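Local atomic coordinates of citryl-CoA lyase (Hydrogenobacter thermophilus, PDB entry 6HXP), a protein that probably cleaves citryl-CoA into acetyl-CoA and oxaloacetate, belongs to the citrate synthase family and is seen here with bound coenzyme A. Residues F33-Y38 against R49-M54; A73-A78 against Y223-T228; E164-A169 against A193-E198. All blocks are in the same frame, centred on the assembly; numbering follows the deposited sequence. Where two conformers were deposited one is given.

Contact 1 (F33-Y38 against R49-M54); sequences FAQAIY and RESRMM
Met-54 lies against Tyr-38 and Ala-34. Its CG is 4.0 Å from Ala-34 CB and also meets Ala-34 O. The chain is bent beyond CG, and in one of the two modelled conformers of Met-54 the methyl CE comes 4.0 Å from Tyr-38 CD2. Ile-37 CG2 touches the same methyl more loosely. At the other end of the Tyr-38 ring, OH is 3.2 Å from Glu-50 OE1, and the ring and carboxylate planes are 24° apart. A water donates to Glu-50 OE1 at 2.7 Å and lies 3.2 Å from Tyr-38 OH. Both polar ends have further partners: Lys-42 NZ bonds Tyr-38 OH, and Thr-47 N bonds Glu-50 OE1. Gln-35 NE2 donates to Ser-51 OG at 3.0 Å, nearly straight at 168° and in the amide plane. Ser-32 N holds Gln-35 OE1, while Ser-51 OG also bonds Thr-47 O. The short axes cross at 109°, 8.8 Å apart, so helices 33-42 and 48-60 form a steeply crossed helical pair. Phe-209 of helix 206-228 packs on Met-54, and Ile-212 of that helix on Ile-37.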
loop_
_atom_site.group_PDB
_atom_site.type_symbol
_atom_site.label_atom_id
_atom_site.label_comp_id
_atom_site.label_asym_id
_atom_site.label_seq_id
_atom_site.Cartn_x
_atom_site.Cartn_y
_atom_site.Cartn_z
ATOM N N PHE A 33 -25.464 5.109 7.639
ATOM C CA PHE A 33 -24.231 4.504 7.126
ATOM C C PHE A 33 -23.875 3.249 7.939
ATOM O O PHE A 33 -23.565 2.228 7.363
ATOM C CB PHE A 33 -23.128 5.541 7.134
ATOM C CG PHE A 33 -21.809 5.107 6.561
ATOM C CD1 PHE A 33 -21.750 4.391 5.375
ATOM C CD2 PHE A 33 -20.624 5.472 7.176
ATOM C CE1 PHE A 33 -20.514 4.063 4.808
ATOM C CE2 PHE A 33 -19.385 5.120 6.614
ATOM C CZ PHE A 33 -19.355 4.401 5.447
ATOM N N ALA A 34 -23.925 3.305 9.282
ATOM C CA ALA A 34 -23.627 2.118 10.100
ATOM C C ALA A 34 -24.597 0.966 9.768
ATOM O O ALA A 34 -24.188 -0.191 9.752
ATOM C CB ALA A 34 -23.700 2.431 11.579
ATOM N N GLN A 35 -25.893 1.257 9.511
ATOM C CA GLN A 35 -26.815 0.190 9.129
ATOM C C GLN A 35 -26.444 -0.412 7.792
ATOM O O GLN A 35 -26.536 -1.636 7.632
ATOM C CB GLN A 35 -28.252 0.703 9.060
ATOM C CG GLN A 35 -28.809 1.030 10.427
ATOM C CD GLN A 35 -30.179 1.622 10.335
ATOM O OE1 GLN A 35 -30.457 2.542 9.533
ATOM N NE2 GLN A 35 -31.062 1.112 11.182
ATOM N N ALA A 36 -26.070 0.433 6.821
ATOM C CA ALA A 36 -25.620 -0.067 5.508
ATOM C C ALA A 36 -24.334 -0.893 5.625
ATOM O O ALA A 36 -24.144 -1.879 4.893
ATOM C CB ALA A 36 -25.429 1.091 4.532
ATOM N N ILE A 37 -23.450 -0.507 6.556
ATOM C CA ILE A 37 -22.253 -1.293 6.812
ATOM C C ILE A 37 -22.617 -2.674 7.348
ATOM O O ILE A 37 -22.089 -3.688 6.906
ATOM C CB ILE A 37 -21.358 -0.530 7.802
ATOM C CG1 ILE A 37 -20.743 0.689 7.082
ATOM C CG2 ILE A 37 -20.262 -1.430 8.364
ATOM C CD1 ILE A 37 -20.181 1.745 8.017
ATOM N N TYR A 38 -23.531 -2.704 8.306
ATOM C CA TYR A 38 -23.967 -3.986 8.841
ATOM C C TYR A 38 -24.510 -4.830 7.662
ATOM O O TYR A 38 -24.171 -6.009 7.538
ATOM C CB TYR A 38 -25.036 -3.804 9.914
ATOM C CG TYR A 38 -25.462 -5.130 10.518
ATOM C CD1 TYR A 38 -26.380 -5.961 9.867
ATOM C CD2 TYR A 38 -24.982 -5.544 11.751
ATOM C CE1 TYR A 38 -26.761 -7.181 10.411
ATOM C CE2 TYR A 38 -25.346 -6.782 12.292
ATOM C CZ TYR A 38 -26.249 -7.590 11.622
ATOM O OH TYR A 38 -26.621 -8.831 12.137
ATOM N N ARG A 49 -31.467 -3.006 17.737
ATOM C CA ARG A 49 -30.383 -3.104 18.717
ATOM C C ARG A 49 -29.029 -3.274 18.042
ATOM O O ARG A 49 -28.053 -2.648 18.453
ATOM C CB ARG A 49 -30.642 -4.250 19.663
ATOM C CG ARG A 49 -31.796 -3.944 20.624
ATOM C CD ARG A 49 -32.250 -5.165 21.415
ATOM N NE ARG A 49 -33.336 -4.900 22.386
ATOM C CZ ARG A 49 -34.632 -4.858 22.083
ATOM N NH1 ARG A 49 -35.035 -5.036 20.828
ATOM N NH2 ARG A 49 -35.539 -4.631 23.034
ATOM N N GLU A 50 -28.957 -4.076 16.984
ATOM C CA GLU A 50 -27.706 -4.225 16.231
ATOM C C GLU A 50 -27.282 -2.904 15.627
ATOM O O GLU A 50 -26.092 -2.584 15.574
ATOM C CB GLU A 50 -27.890 -5.260 15.109
ATOM C CG GLU A 50 -28.004 -6.693 15.608
ATOM C CD GLU A 50 -28.512 -7.696 14.587
ATOM O OE1 GLU A 50 -29.035 -7.281 13.539
ATOM O OE2 GLU A 50 -28.506 -8.908 14.878
ATOM N N SER A 51 -28.245 -2.150 15.118
ATOM C CA SER A 51 -27.958 -0.859 14.471
ATOM C C SER A 51 -27.298 0.068 15.484
ATOM O O SER A 51 -26.263 0.661 15.191
ATOM C CB SER A 51 -29.241 -0.196 13.979
ATOM O OG SER A 51 -29.878 -0.946 12.947
ATOM N N ARG A 52 -27.875 0.200 16.667
ATOM C CA ARG A 52 -27.305 1.070 17.699
ATOM C C ARG A 52 -25.934 0.596 18.141
ATOM O O ARG A 52 -25.022 1.408 18.376
ATOM C CB ARG A 52 -28.265 1.112 18.892
ATOM C CG ARG A 52 -29.495 1.909 18.514
ATOM C CD ARG A 52 -30.573 1.978 19.570
ATOM N NE ARG A 52 -31.735 2.709 19.052
ATOM C CZ ARG A 52 -32.585 3.412 19.792
ATOM N NH1 ARG A 52 -32.421 3.494 21.107
ATOM N NH2 ARG A 52 -33.611 4.033 19.224
ATOM N N MET A 53 -25.736 -0.714 18.289
ATOM C CA MET A 53 -24.434 -1.205 18.716
ATOM C C MET A 53 -23.395 -0.984 17.646
ATOM O O MET A 53 -22.232 -0.733 17.955
ATOM C CB MET A 53 -24.490 -2.675 19.141
ATOM C CG MET A 53 -25.241 -2.907 20.410
ATOM S SD MET A 53 -24.690 -1.951 21.819
ATOM C CE MET A 53 -23.064 -2.420 21.926
ATOM N N MET A 54 -23.773 -1.126 16.364
ATOM C CA MET A 54 -22.785 -0.900 15.294
ATOM C C MET A 54 -22.358 0.579 15.265
ATOM O O MET A 54 -21.176 0.869 15.102
ATOM C CB MET A 54 -23.391 -1.313 13.946
ATOM C CG MET A 54 -22.435 -1.222 12.771
ATOM S SD MET A 54 -20.884 -2.201 12.879
ATOM C CE MET A 54 -21.423 -3.641 12.078
HETATM O O HOH W 1 -29.719 -8.926 11.571
#

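Contact 2 (A73-A78 against Y223-T228); sequences AARSVA and YEELTT
Glu-225 OE1 is gripped by two nitrogens of Arg-75, NE at 2.8 Å and NH2 at 3.0 Å. This side-on grip is half of a salt-bridge network between helices 69-79 and 206-228 of the mainly helical citrate synthase fold. The NE bond meets the anti lone pair of OE1. NH2 reaches the same oxygen from above the carboxylate plane, and its bond is more bent. Both bonds lie in the guanidinium plane, which stands 81° to the Glu-225 carboxylate. The third nitrogen, NH1, serves the neighbouring glutamate. It donates to the anti lone pair of Glu-224 OE1 at 2.8 Å, nearly straight at 171°. All three guanidinium nitrogens are thus used, and two carboxylates probably balance the buried charge. His-221 ND1 also bonds Arg-75 NH1, and Lys-234 NZ forms a salt bridge with Glu-225 OE2. Thr-7 OG1 and Gly-8 N of the second subunit bond the Glu-224 carboxylate, tying the network to the subunit interface. The bend of the Arg-75 chain at chi3 turns NE toward Glu-225. A water donates to Thr-228 OG1 and accepts a weak bond from Arg-75 NH2. Next to the polar cluster the contact is apolar. Ala-78 CB points toward the other helix and touches Glu-225 CG at 4.1 Å. The short axes run 32° apart at 9.0 Å. Leu-226 CD2 rests 3.9 Å from CB and 3.6 Å from O of Ala-78, one turn beyond Arg-75.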
loop_
_atom_site.group_PDB
_atom_site.type_symbol
_atom_site.label_atom_id
_atom_site.label_comp_id
_atom_site.label_asym_id
_atom_site.label_seq_id
_atom_site.Cartn_x
_atom_site.Cartn_y
_atom_site.Cartn_z
ATOM N N ALA A 73 2.669 6.308 9.794
ATOM C CA ALA A 73 2.861 5.841 8.401
ATOM C C ALA A 73 2.050 6.665 7.414
ATOM O O ALA A 73 2.546 7.074 6.365
ATOM C CB ALA A 73 2.518 4.360 8.272
ATOM N N ALA A 74 0.769 6.890 7.730
ATOM C CA ALA A 74 -0.093 7.664 6.826
ATOM C C ALA A 74 0.436 9.060 6.581
ATOM O O ALA A 74 0.495 9.543 5.451
ATOM C CB ALA A 74 -1.497 7.767 7.415
ATOM N N ARG A 75 0.827 9.741 7.664
ATOM C CA ARG A 75 1.317 11.097 7.534
ATOM C C ARG A 75 2.703 11.171 6.887
ATOM O O ARG A 75 2.975 12.099 6.133
ATOM C CB ARG A 75 1.311 11.788 8.907
ATOM C CG ARG A 75 -0.110 11.923 9.448
ATOM C CD ARG A 75 -0.198 12.590 10.829
ATOM N NE ARG A 75 -0.053 14.012 10.632
ATOM C CZ ARG A 75 -0.856 15.024 11.013
ATOM N NH1 ARG A 75 -1.977 14.798 11.753
ATOM N NH2 ARG A 75 -0.541 16.258 10.700
ATOM N N SER A 76 3.564 10.189 7.126
ATOM C CA SER A 76 4.892 10.137 6.494
ATOM C C SER A 76 4.721 9.907 4.986
ATOM O O SER A 76 5.368 10.591 4.194
ATOM C CB SER A 76 5.766 9.035 7.099
ATOM O OG SER A 76 5.999 9.338 8.464
ATOM N N VAL A 77 3.838 9.002 4.565
ATOM C CA VAL A 77 3.576 8.823 3.139
ATOM C C VAL A 77 3.003 10.113 2.516
ATOM O O VAL A 77 3.442 10.528 1.457
ATOM C CB VAL A 77 2.693 7.594 2.928
ATOM C CG1 VAL A 77 2.107 7.559 1.531
ATOM C CG2 VAL A 77 3.524 6.336 3.179
ATOM N N ALA A 78 2.075 10.783 3.209
ATOM C CA ALA A 78 1.558 12.044 2.714
ATOM C C ALA A 78 2.697 13.066 2.564
ATOM O O ALA A 78 2.769 13.777 1.545
ATOM C CB ALA A 78 0.537 12.588 3.706
ATOM N N TYR A 223 -5.256 14.507 5.566
ATOM C CA TYR A 223 -5.672 15.829 5.085
ATOM C C TYR A 223 -4.916 16.919 5.876
ATOM O O TYR A 223 -4.464 17.915 5.312
ATOM C CB TYR A 223 -7.197 15.985 5.237
ATOM C CG TYR A 223 -7.686 17.383 4.950
ATOM C CD1 TYR A 223 -7.881 17.828 3.645
ATOM C CD2 TYR A 223 -7.904 18.281 5.980
ATOM C CE1 TYR A 223 -8.326 19.133 3.390
ATOM C CE2 TYR A 223 -8.226 19.610 5.724
ATOM C CZ TYR A 223 -8.473 20.015 4.432
ATOM O OH TYR A 223 -8.835 21.341 4.259
ATOM N N GLU A 224 -4.843 16.782 7.191
ATOM C CA GLU A 224 -4.140 17.761 8.010
ATOM C C GLU A 224 -2.665 17.847 7.603
ATOM O O GLU A 224 -2.116 18.949 7.428
ATOM C CB GLU A 224 -4.301 17.413 9.494
ATOM C CG GLU A 224 -3.738 18.496 10.394
ATOM C CD GLU A 224 -3.928 18.203 11.859
ATOM O OE1 GLU A 224 -3.503 17.128 12.319
ATOM O OE2 GLU A 224 -4.543 19.049 12.557
ATOM N N GLU A 225 -2.013 16.688 7.383
ATOM C CA GLU A 225 -0.612 16.713 6.990
ATOM C C GLU A 225 -0.449 17.442 5.623
ATOM O O GLU A 225 0.473 18.239 5.449
ATOM C CB GLU A 225 -0.070 15.291 6.859
ATOM C CG GLU A 225 1.439 15.228 6.660
ATOM C CD GLU A 225 2.259 15.657 7.861
ATOM O OE1 GLU A 225 1.795 15.441 9.010
ATOM O OE2 GLU A 225 3.384 16.187 7.665
ATOM N N LEU A 226 -1.318 17.139 4.663
ATOM C CA LEU A 226 -1.212 17.731 3.328
ATOM C C LEU A 226 -1.493 19.217 3.268
ATOM O O LEU A 226 -0.971 19.872 2.367
ATOM C CB LEU A 226 -2.151 17.021 2.360
ATOM C CG LEU A 226 -1.800 15.566 2.025
ATOM C CD1 LEU A 226 -2.902 14.912 1.190
ATOM C CD2 LEU A 226 -0.438 15.491 1.290
ATOM N N THR A 227 -2.339 19.734 4.162
ATOM C CA THR A 227 -2.786 21.119 4.103
ATOM C C THR A 227 -2.163 22.009 5.130
ATOM O O THR A 227 -2.322 23.236 5.018
ATOM C CB THR A 227 -4.324 21.162 4.212
ATOM O OG1 THR A 227 -4.739 20.674 5.495
ATOM C CG2 THR A 227 -4.996 20.411 3.062
ATOM N N THR A 228 -1.467 21.460 6.147
ATOM C CA THR A 228 -0.872 22.312 7.183
ATOM C C THR A 228 0.640 22.189 7.329
ATOM O O THR A 228 1.207 22.945 8.115
ATOM C CB THR A 228 -1.557 22.081 8.544
ATOM O OG1 THR A 228 -1.187 20.837 9.094
ATOM C CG2 THR A 228 -3.051 22.164 8.470
HETATM O O HOH W 2 -0.495 19.153 11.520
#

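Contact 3 (E164-A169 against A193-E198)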
loop_
_atom_site.group_PDB
_atom_site.type_symbol
_atom_site.label_atom_id
_atom_site.label_comp_id
_atom_site.label_asym_id
_atom_site.label_seq_id
_atom_site.Cartn_x
_atom_site.Cartn_y
_atom_site.Cartn_z
ATOM N N GLU A 164 -24.748 -13.711 25.655
ATOM C CA GLU A 164 -23.820 -14.774 26.056
ATOM C C GLU A 164 -22.358 -14.460 25.764
ATOM O O GLU A 164 -21.495 -14.785 26.575
ATOM C CB GLU A 164 -24.213 -16.127 25.422
ATOM C CG GLU A 164 -24.200 -16.176 23.904
ATOM C CD GLU A 164 -24.730 -17.463 23.297
ATOM O OE1 GLU A 164 -24.906 -18.443 24.054
ATOM O OE2 GLU A 164 -24.951 -17.501 22.066
ATOM N N HIS A 165 -22.085 -13.804 24.619
ATOM C CA HIS A 165 -20.712 -13.441 24.270
ATOM C C HIS A 165 -20.162 -12.312 25.141
ATOM O O HIS A 165 -19.020 -12.375 25.589
ATOM C CB HIS A 165 -20.576 -13.131 22.771
ATOM C CG HIS A 165 -20.840 -14.326 21.899
ATOM N ND1 HIS A 165 -22.110 -14.586 21.385
ATOM C CD2 HIS A 165 -20.004 -15.310 21.505
ATOM C CE1 HIS A 165 -21.997 -15.723 20.701
ATOM N NE2 HIS A 165 -20.753 -16.195 20.738
ATOM N N CYS A 166 -20.973 -11.286 25.385
ATOM C CA CYS A 166 -20.579 -10.190 26.280
ATOM C C CYS A 166 -20.326 -10.743 27.684
ATOM O O CYS A 166 -19.326 -10.394 28.334
ATOM C CB CYS A 166 -21.639 -9.109 26.316
ATOM S SG CYS A 166 -21.789 -8.184 24.781
ATOM N N LYS A 167 -21.238 -11.613 28.168
ATOM C CA LYS A 167 -21.123 -12.217 29.510
ATOM C C LYS A 167 -19.856 -13.031 29.639
ATOM O O LYS A 167 -19.132 -12.889 30.631
ATOM C CB LYS A 167 -22.339 -13.111 29.806
ATOM C CG LYS A 167 -22.302 -13.764 31.187
ATOM C CD LYS A 167 -23.568 -14.527 31.460
ATOM C CE LYS A 167 -23.469 -15.558 32.582
ATOM N NZ LYS A 167 -22.641 -15.081 33.714
ATOM N N PHE A 168 -19.585 -13.885 28.645
ATOM C CA PHE A 168 -18.367 -14.698 28.612
ATOM C C PHE A 168 -17.130 -13.811 28.680
ATOM O O PHE A 168 -16.260 -14.040 29.505
ATOM C CB PHE A 168 -18.309 -15.577 27.342
ATOM C CG PHE A 168 -17.063 -16.446 27.294
ATOM C CD1 PHE A 168 -17.018 -17.658 27.968
ATOM C CD2 PHE A 168 -15.939 -16.042 26.579
ATOM C CE1 PHE A 168 -15.863 -18.434 27.956
ATOM C CE2 PHE A 168 -14.782 -16.812 26.574
ATOM C CZ PHE A 168 -14.758 -18.016 27.237
ATOM N N ALA A 169 -17.072 -12.779 27.837
ATOM C CA ALA A 169 -15.901 -11.893 27.825
ATOM C C ALA A 169 -15.665 -11.234 29.186
ATOM O O ALA A 169 -14.528 -11.157 29.655
ATOM C CB ALA A 169 -16.052 -10.835 26.745
ATOM N N ALA A 193 -14.759 -7.154 20.065
ATOM C CA ALA A 193 -14.835 -8.548 19.665
ATOM C C ALA A 193 -16.087 -9.234 20.260
ATOM O O ALA A 193 -16.760 -9.989 19.555
ATOM C CB ALA A 193 -13.581 -9.290 20.113
ATOM N N ALA A 194 -16.411 -8.969 21.552
ATOM C CA ALA A 194 -17.573 -9.569 22.162
ATOM C C ALA A 194 -18.854 -9.104 21.483
ATOM O O ALA A 194 -19.755 -9.902 21.207
ATOM C CB ALA A 194 -17.628 -9.192 23.632
ATOM N N ILE A 195 -18.937 -7.817 21.188
ATOM C CA ILE A 195 -20.146 -7.238 20.591
ATOM C C ILE A 195 -20.312 -7.760 19.160
ATOM O O ILE A 195 -21.407 -8.140 18.782
ATOM C CB ILE A 195 -20.059 -5.712 20.665
ATOM C CG1 ILE A 195 -20.228 -5.278 22.141
ATOM C CG2 ILE A 195 -21.113 -5.022 19.787
ATOM C CD1 ILE A 195 -19.654 -4.009 22.436
ATOM N N ALA A 196 -19.234 -7.780 18.374
ATOM C CA ALA A 196 -19.325 -8.279 17.007
ATOM C C ALA A 196 -19.684 -9.771 17.031
ATOM O O ALA A 196 -20.414 -10.250 16.164
ATOM C CB ALA A 196 -18.011 -8.065 16.271
ATOM N N SER A 197 -19.198 -10.508 18.025
ATOM C CA SER A 197 -19.554 -11.926 18.166
ATOM C C SER A 197 -21.003 -12.096 18.533
ATOM O O SER A 197 -21.677 -12.978 18.006
ATOM C CB SER A 197 -18.650 -12.606 19.187
ATOM O OG SER A 197 -17.282 -12.593 18.795
ATOM N N GLU A 198 -21.514 -11.214 19.410
ATOM C CA GLU A 198 -22.931 -11.217 19.799
ATOM C C GLU A 198 -23.821 -11.028 18.567
ATOM O O GLU A 198 -24.948 -11.567 18.538
ATOM C CB GLU A 198 -23.219 -10.135 20.841
ATOM C CG GLU A 198 -24.393 -10.474 21.737
ATOM C CD GLU A 198 -23.958 -11.414 22.839
ATOM O OE1 GLU A 198 -23.435 -10.911 23.861
ATOM O OE2 GLU A 198 -23.948 -12.643 22.604
#
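The start of helix 164-180 is held here by a carboxylate from the last turn of helix 188-198. Glu-198 OE2 accepts from His-165 N at 3.0 Å, through its syn lone pair, and from His-165 ND1 at 2.9 Å. The two donors come from the same face of the carboxylate plane, ND1 43° above it. For the imidazole this bond lies close to the ring plane. The other oxygen, OE1, takes Cys-166 N at 2.9 Å on the syn side, tilted out of the carboxylate plane. The bend at chi2 (81°) swings CD of Glu-198 toward the N-H groups at the start of helix 164-180. Backbone N-H groups at a helix start would favour a negative charge, which is consistent with these bonds. Gly-163 N adds a weak bond to OE1. Over one face of the His-165 ring sits Ser-197 O, and Ser-197 CB makes an off-centre CH-pi contact 4.2 Å from the centroid. Further along, small residues pack closely: Ala-169 CB meets Ala-194 CB at 3.9 Å. Cys-166 SG touches Ile-195 CG1. Met-153 of helix 147-158 covers Cys-166 and Ala-194. With axes 8.1 Å apart at 154°, this is an antiparallel helix pair with a His-carboxylate hydrogen bond at one end.

Contacts 1 and 3 are neighbours, with centres about 16 Å apart. They touch where Met-53 CE packs 3.8 Å from Ile-195 CD1, so helix 48-60 serves both. Contact 2 stands apart: its centre is about 30 Å from that of contact 1 and about 36 Å from that of contact 3, with contacts 2 and 3 on opposite sides of the chain's centre. Helix 206-228 links the regions, packing on contact 1 near its start and forming contact 2 at its end. Contacts 1 and 2 both meet the second subunit; contact 3 touches no other chain. Contact 3 is linked to the coenzyme A site: Tyr-137, which binds CoA, bonds Ala-169 O, and the Ala-169 side chain is about 12 Å from the ligand.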